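Local structure of d-3-phosphoglycerate dehydrogenase oxidoreductase protein (Ralstonia solanacearum, 3GG9) at the interface of chains A and B. The protein probably works as an NAD-dependent oxidoreductase of the D-isomer-specific 2-hydroxyacid dehydrogenase family, with 3-phosphoglycerate as its likely substrate. Residues are numbered along the deposited sequence; one frame, centred on the assembly and turned at random. Chains: chain A/B, d-3-phosphoglycerate dehydrogenase oxidoreductase protein.

Contact 1: the interface of chains A and B. Residues chain A 124, 157-159, 182; chain B 109, 113, 305.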
ATOM      1  N   ARG A 124       4.365  -4.225   4.705  1.00 16.26           N
ATOM      2  CA  ARG A 124       4.253  -3.400   5.901  1.00 16.33           C
ATOM      3  C   ARG A 124       3.065  -3.774   6.762  1.00 17.94           C
ATOM      4  O   ARG A 124       2.768  -3.081   7.753  1.00 25.08           O
ATOM      5  CB  ARG A 124       4.230  -1.901   5.587  1.00 16.93           C
ATOM      6  CG  ARG A 124       5.609  -1.331   5.093  1.00 22.91           C
ATOM      7  CD  ARG A 124       6.798  -1.702   6.027  1.00 18.48           C
ATOM      8  NE  ARG A 124       6.898  -0.830   7.206  1.00 21.52           N
ATOM      9  CZ  ARG A 124       7.698   0.229   7.309  1.00 28.47           C
ATOM     10  NH1 ARG A 124       8.480   0.591   6.292  1.00 26.17           N
ATOM     11  NH2 ARG A 124       7.693   0.935   8.437  1.00 25.31           N
ATOM     12  N   VAL A 157      11.456  -3.830   5.078  1.00 22.65           N
ATOM     13  CA  VAL A 157      11.912  -2.796   4.144  1.00 20.88           C
ATOM     14  C   VAL A 157      12.147  -3.489   2.796  1.00 25.21           C
ATOM     15  O   VAL A 157      12.503  -4.670   2.759  1.00 25.90           O
ATOM     16  CB  VAL A 157      13.200  -2.108   4.683  1.00 26.02           C
ATOM     17  CG1 VAL A 157      14.299  -3.078   4.818  1.00 26.52           C
ATOM     18  CG2 VAL A 157      13.664  -0.971   3.818  1.00 28.08           C
ATOM     19  N   LEU A 158      11.901  -2.770   1.699  1.00 24.13           N
ATOM     20  CA  LEU A 158      12.150  -3.304   0.365  1.00 26.02           C
ATOM     21  C   LEU A 158      13.596  -3.091  -0.057  1.00 26.16           C
ATOM     22  O   LEU A 158      14.196  -3.986  -0.650  1.00 23.12           O
ATOM     23  CB  LEU A 158      11.205  -2.677  -0.661  1.00 20.99           C
ATOM     24  CG  LEU A 158       9.707  -2.923  -0.441  1.00 28.80           C
ATOM     25  CD1 LEU A 158       8.913  -2.143  -1.493  1.00 27.10           C
ATOM     26  CD2 LEU A 158       9.388  -4.381  -0.555  1.00 24.74           C
ATOM     27  N   LYS A 159      14.139  -1.913   0.239  1.00 24.20           N
ATOM     28  CA  LYS A 159      15.529  -1.583  -0.137  1.00 29.16           C
ATOM     29  C   LYS A 159      16.496  -2.726   0.159  1.00 26.82           C
ATOM     30  O   LYS A 159      16.557  -3.195   1.279  1.00 21.66           O
ATOM     31  CB  LYS A 159      16.029  -0.315   0.570  1.00 28.67           C
ATOM     32  CG  LYS A 159      17.449   0.099   0.115  1.00 28.55           C
ATOM     33  CD  LYS A 159      17.971   1.352   0.820  1.00 30.26           C
ATOM     34  CE  LYS A 159      19.213   1.849   0.115  1.00 35.92           C
ATOM     35  NZ  LYS A 159      19.856   2.986   0.810  1.00 44.11           N
ATOM     36  N   PHE A 182      12.998   1.443  -5.817  1.00 22.31           N
ATOM     37  CA  PHE A 182      13.069   1.222  -4.376  1.00 24.08           C
ATOM     38  C   PHE A 182      14.401   0.641  -3.882  1.00 25.26           C
ATOM     39  O   PHE A 182      14.569   0.419  -2.677  1.00 29.03           O
ATOM     40  CB  PHE A 182      11.856   0.389  -3.867  1.00 19.83           C
ATOM     41  CG  PHE A 182      10.644   1.250  -3.588  1.00 26.42           C
ATOM     42  CD1 PHE A 182      10.336   1.626  -2.285  1.00 32.91           C
ATOM     43  CD2 PHE A 182       9.859   1.747  -4.622  1.00 29.47           C
ATOM     44  CE1 PHE A 182       9.256   2.460  -2.012  1.00 31.86           C
ATOM     45  CE2 PHE A 182       8.761   2.609  -4.343  1.00 24.70           C
ATOM     46  CZ  PHE A 182       8.474   2.950  -3.032  1.00 30.12           C
TER
ATOM     47  N   VAL B 109      14.950   5.335   5.636  1.00 22.58           N
ATOM     48  CA  VAL B 109      14.419   4.382   4.644  1.00 22.13           C
ATOM     49  C   VAL B 109      13.055   3.816   5.045  1.00 26.24           C
ATOM     50  O   VAL B 109      12.085   3.928   4.282  1.00 23.63           O
ATOM     51  CB  VAL B 109      15.435   3.243   4.292  1.00 21.76           C
ATOM     52  CG1 VAL B 109      14.889   2.368   3.168  1.00 18.45           C
ATOM     53  CG2 VAL B 109      16.785   3.864   3.827  1.00 27.16           C
ATOM     54  N   GLU B 113       9.498   4.452   3.138  1.00 17.18           N
ATOM     55  CA  GLU B 113       8.784   3.389   2.455  1.00 22.04           C
ATOM     56  C   GLU B 113       7.365   3.264   3.024  1.00 20.14           C
ATOM     57  O   GLU B 113       6.424   3.068   2.264  1.00 18.25           O
ATOM     58  CB  GLU B 113       9.527   2.074   2.545  1.00 22.02           C
ATOM     59  CG  GLU B 113      10.849   2.074   1.728  1.00 26.03           C
ATOM     60  CD  GLU B 113      11.482   0.707   1.620  1.00 36.73           C
ATOM     61  OE1 GLU B 113      10.920  -0.282   2.145  1.00 23.31           O
ATOM     62  OE2 GLU B 113      12.550   0.601   0.988  1.00 18.76           O
ATOM     63  N   GLU B 305       9.957  -1.770  11.833  1.00 28.97           N
ATOM     64  CA  GLU B 305      10.400  -2.536  10.683  1.00 27.15           C
ATOM     65  C   GLU B 305      11.674  -3.295  11.102  1.00 28.24           C
ATOM     66  O   GLU B 305      12.461  -2.780  11.898  1.00 32.17           O
ATOM     67  CB  GLU B 305      10.669  -1.579   9.512  1.00 30.55           C
ATOM     68  CG  GLU B 305      11.024  -2.240   8.182  1.00 31.67           C
ATOM     69  CD  GLU B 305      12.494  -2.579   8.094  1.00 37.45           C
ATOM     70  OE1 GLU B 305      13.319  -1.676   8.389  1.00 38.00           O
ATOM     71  OE2 GLU B 305      12.819  -3.751   7.753  1.00 30.55           O
TER
HETATM   72  O   HOH W   1      13.474   2.261  -0.557  1.00 19.84           O
HETATM   73  O   HOH W   2       9.057  -1.031   3.840  1.00 30.57           O

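Contact 2: the interface of chains A and B. Residues chain A 129, 151, 154; chain B 12-14, 18, 304.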
ATOM      1  N   TYR A 129      -2.587  -4.181  10.486  1.00 27.87           N
ATOM      2  CA  TYR A 129      -2.406  -3.168  11.507  1.00 28.10           C
ATOM      3  C   TYR A 129      -3.602  -2.220  11.559  1.00 28.86           C
ATOM      4  O   TYR A 129      -4.016  -1.809  12.643  1.00 30.48           O
ATOM      5  CB  TYR A 129      -1.155  -2.333  11.221  1.00 23.99           C
ATOM      6  CG  TYR A 129       0.166  -2.813  11.785  1.00 25.41           C
ATOM      7  CD1 TYR A 129       0.412  -2.829  13.168  1.00 21.20           C
ATOM      8  CD2 TYR A 129       1.208  -3.155  10.926  1.00 18.02           C
ATOM      9  CE1 TYR A 129       1.672  -3.237  13.680  1.00 20.80           C
ATOM     10  CE2 TYR A 129       2.448  -3.554  11.419  1.00 17.88           C
ATOM     11  CZ  TYR A 129       2.676  -3.587  12.789  1.00 22.75           C
ATOM     12  OH  TYR A 129       3.932  -3.976  13.214  1.00 22.54           O
ATOM     13  N   ASN A 151       9.197 -12.417  14.637  1.00 38.68           N
ATOM     14  CA  ASN A 151       8.900 -11.020  14.283  1.00 40.19           C
ATOM     15  C   ASN A 151       8.268 -10.866  12.901  1.00 36.35           C
ATOM     16  O   ASN A 151       8.448  -9.840  12.244  1.00 37.19           O
ATOM     17  CB  ASN A 151      10.150 -10.121  14.378  1.00 38.17           C
ATOM     18  CG  ASN A 151      10.530  -9.777  15.805  1.00 38.38           C
ATOM     19  OD1 ASN A 151       9.796 -10.064  16.754  1.00 31.03           O
ATOM     20  ND2 ASN A 151      11.697  -9.168  15.962  1.00 28.56           N
ATOM     21  N   ILE A 154       6.025  -7.841  12.099  1.00 31.64           N
ATOM     22  CA  ILE A 154       6.667  -6.532  11.922  0.50 31.35           C
ATOM     23  C   ILE A 154       6.936  -6.239  10.445  1.00 29.61           C
ATOM     24  O   ILE A 154       7.192  -7.162   9.685  1.00 28.92           O
ATOM     25  CB  ILE A 154       7.959  -6.433  12.830  0.50 34.67           C
ATOM     26  CG1 ILE A 154       7.766  -5.394  13.928  0.50 33.00           C
ATOM     27  CG2 ILE A 154       9.227  -6.099  12.079  0.50 39.19           C
ATOM     28  CD1 ILE A 154       6.980  -5.911  15.087  0.50 20.58           C
TER
ATOM     29  N   GLN B  12       4.761  -5.384  20.310  1.00 32.84           N
ATOM     30  CA  GLN B  12       4.733  -6.701  19.663  1.00 32.29           C
ATOM     31  C   GLN B  12       5.829  -7.647  20.149  1.00 34.80           C
ATOM     32  O   GLN B  12       5.983  -8.745  19.613  1.00 34.09           O
ATOM     33  CB  GLN B  12       4.765  -6.563  18.137  1.00 29.13           C
ATOM     34  CG  GLN B  12       3.440  -6.086  17.586  1.00 26.32           C
ATOM     35  CD  GLN B  12       3.505  -5.676  16.127  1.00 33.30           C
ATOM     36  OE1 GLN B  12       3.030  -6.391  15.254  1.00 33.73           O
ATOM     37  NE2 GLN B  12       4.088  -4.515  15.863  1.00 19.53           N
ATOM     38  N   ASP B  13       6.562  -7.216  21.180  1.00 37.99           N
ATOM     39  CA  ASP B  13       7.610  -8.019  21.822  1.00 36.97           C
ATOM     40  C   ASP B  13       8.686  -8.421  20.798  1.00 34.33           C
ATOM     41  O   ASP B  13       9.126  -9.570  20.734  1.00 34.23           O
ATOM     42  CB  ASP B  13       7.004  -9.224  22.578  1.00 37.20           C
ATOM     43  CG  ASP B  13       7.936  -9.777  23.661  1.00 41.75           C
ATOM     44  OD1 ASP B  13       8.450  -8.994  24.493  1.00 45.65           O
ATOM     45  OD2 ASP B  13       8.158 -11.001  23.669  1.00 37.38           O
ATOM     46  N   ALA B  14       9.090  -7.443  19.993  1.00 29.47           N
ATOM     47  CA  ALA B  14      10.011  -7.677  18.888  1.00 34.02           C
ATOM     48  C   ALA B  14      11.469  -7.593  19.297  1.00 29.42           C
ATOM     49  O   ALA B  14      12.303  -8.318  18.754  1.00 32.40           O
ATOM     50  CB  ALA B  14       9.726  -6.713  17.712  1.00 33.29           C
ATOM     51  N   LEU B  18      15.363  -9.917  18.203  1.00 35.54           N
ATOM     52  CA  LEU B  18      16.340  -9.314  17.282  1.00 34.24           C
ATOM     53  C   LEU B  18      17.716  -9.958  17.426  1.00 40.67           C
ATOM     54  O   LEU B  18      18.067 -10.426  18.508  1.00 38.76           O
ATOM     55  CB  LEU B  18      16.456  -7.800  17.507  1.00 32.30           C
ATOM     56  CG  LEU B  18      15.213  -6.904  17.437  1.00 35.34           C
ATOM     57  CD1 LEU B  18      15.561  -5.512  17.938  1.00 26.62           C
ATOM     58  CD2 LEU B  18      14.641  -6.831  16.024  1.00 31.65           C
ATOM     59  N   VAL B 304       8.737   1.074  12.661  1.00 24.88           N
ATOM     60  CA  VAL B 304       8.532  -0.318  13.127  1.00 23.23           C
ATOM     61  C   VAL B 304       8.719  -1.325  11.974  1.00 27.44           C
ATOM     62  O   VAL B 304       7.781  -1.701  11.250  1.00 26.32           O
ATOM     63  CB  VAL B 304       7.170  -0.486  13.825  1.00 22.40           C
ATOM     64  CG1 VAL B 304       7.097  -1.840  14.502  1.00 24.42           C
ATOM     65  CG2 VAL B 304       7.008   0.564  14.896  1.00 26.52           C
TER
HETATM   66  O   HOH W   3       5.558  -2.876  11.565  1.00 28.54           O
HETATM   67  O   HOH W   4       7.302  -9.413  17.191  1.00 37.80           O

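Contact 1: the interface of chains A and B
B:Glu113, on helix 109-123 of one subunit, meets the backbone of A:Leu158 and A:Lys159 in the other and shows how a carboxylate can clasp two successive peptide N-H groups. Its CG lies opposite the carbonyl carbon (chi1 -69°), and from there the chain runs out extended, carrying the carboxylate away from the helix to the loop of chain A. B:Glu113 OE1 accepts from A:Leu158 N at 2.7 Å, in an almost straight bond. B:Glu113 OE2 takes A:Lys159 N at 3.1 Å. Both oxygens use their syn lone pairs, each on the side of the other oxygen, and this fork fixes the rotation of the carboxylate. The same oxygens also meet water: water 2 joins OE1 to NH1 of the A:Arg124 guanidinium, lying in the plane of that group at its edge, and water 1 sits near OE2 and the carbonyl oxygen of A:Phe182. A:Arg124 NH1 stays 4.9 Å from B:Glu113 OE1, too far for a direct salt bridge, though the opposite charges may still favour each other, with water 2 bridging them.

Apolar groups close around the fork. A:Val157 sends CG2 against the carboxylate and also, at 3.6 Å, to CG1 of B:Val109, one helical turn before B:Glu113. The ring of A:Phe182 runs antiparallel past the glutamate, presenting A:Phe182 CD1 to B:Glu113 CG at 4.1 Å, with ring and carboxylate planes 68° apart. The extended A:Lys159 chain crosses B:Val109 at about a right angle.

B:Glu305 makes a different kind of bond. The bend at chi2 brings B:Glu305 OE2 to A:Val157 N at 3.0 Å, but the N-H arrives from well above the carboxylate plane. Its CB lies over one face of the A:Arg124 guanidinium, towards the rim. The patch thus ties the 157-159 loop of one subunit to the 109-123 helix and to the loop residue B:Glu305 of the other, probably helping to hold together a dimer of the kind common in this family.

Contact 2: the interface of chains A and B
The phenolic oxygen of A:Tyr129 is gripped by an amide of chain B and by a water that leads on to chain B, a worked example of a shared polar atom in a D-2-hydroxyacid dehydrogenase subunit interface. B:Gln12 NE2 donates to A:Tyr129 OH at 2.7 Å in a nearly straight bond, with the oxygen lying in the amide plane. The nitrogen comes in at the ring's edge, in the ring plane, although the amide itself is turned 80° to the ring. With chi1 at -74° the chain of B:Gln12 sets out on the side away from its own carbonyl carbon and stays extended, and the two side chains come in from opposite directions. Water 3 lies 2.6 Å from the same A:Tyr129 OH and continues to the backbone carbonyl of B:Val304.

A:Ile154 packs beside this grip. A:Ile154 CD1 lies against the B:Gln12 amide carbon CD at 3.6 Å and also meets B:Ala14 CB. A:Ile154 CG1 touches B:Val304 CG1 at 3.7 Å, the two side chains crossing at about a right angle.

Slightly earlier in the same stretch, A:Asn151 ND2 donates to the backbone oxygen O of B:Ala14 at 3.0 Å. The bond is nearly straight, and the acceptor lies in the asparagine amide plane, but the donor is tilted 25° from the plane of the accepting carbonyl. On its other arm, OD1 reaches B:Gln12 O through water 4. B:Ala14 CB lies close to the amide, and B:Leu18 CD2 adds a looser contact to ND2.

The centres of the C-alpha atoms of contact 1 and contact 2 lie about 15 Å apart on one continuous interface. Neighbouring residues join them on both sides: A:Ile154 of contact 2 comes shortly before the 157-159 stretch of contact 1, and B:Val304 directly precedes B:Glu305. In chain A, A:Arg124 and A:Tyr129 likewise fall near each other, the latter within helix 126-134. Contact 2 brings in the amino-terminal loop of chain B, whereas contact 1 draws on helix 109-123 as well as B:Glu305. Because the interface is two-fold symmetric, each contact recurs with the chains exchanged, so both subunits contribute equivalent surfaces to what is probably the working dimer.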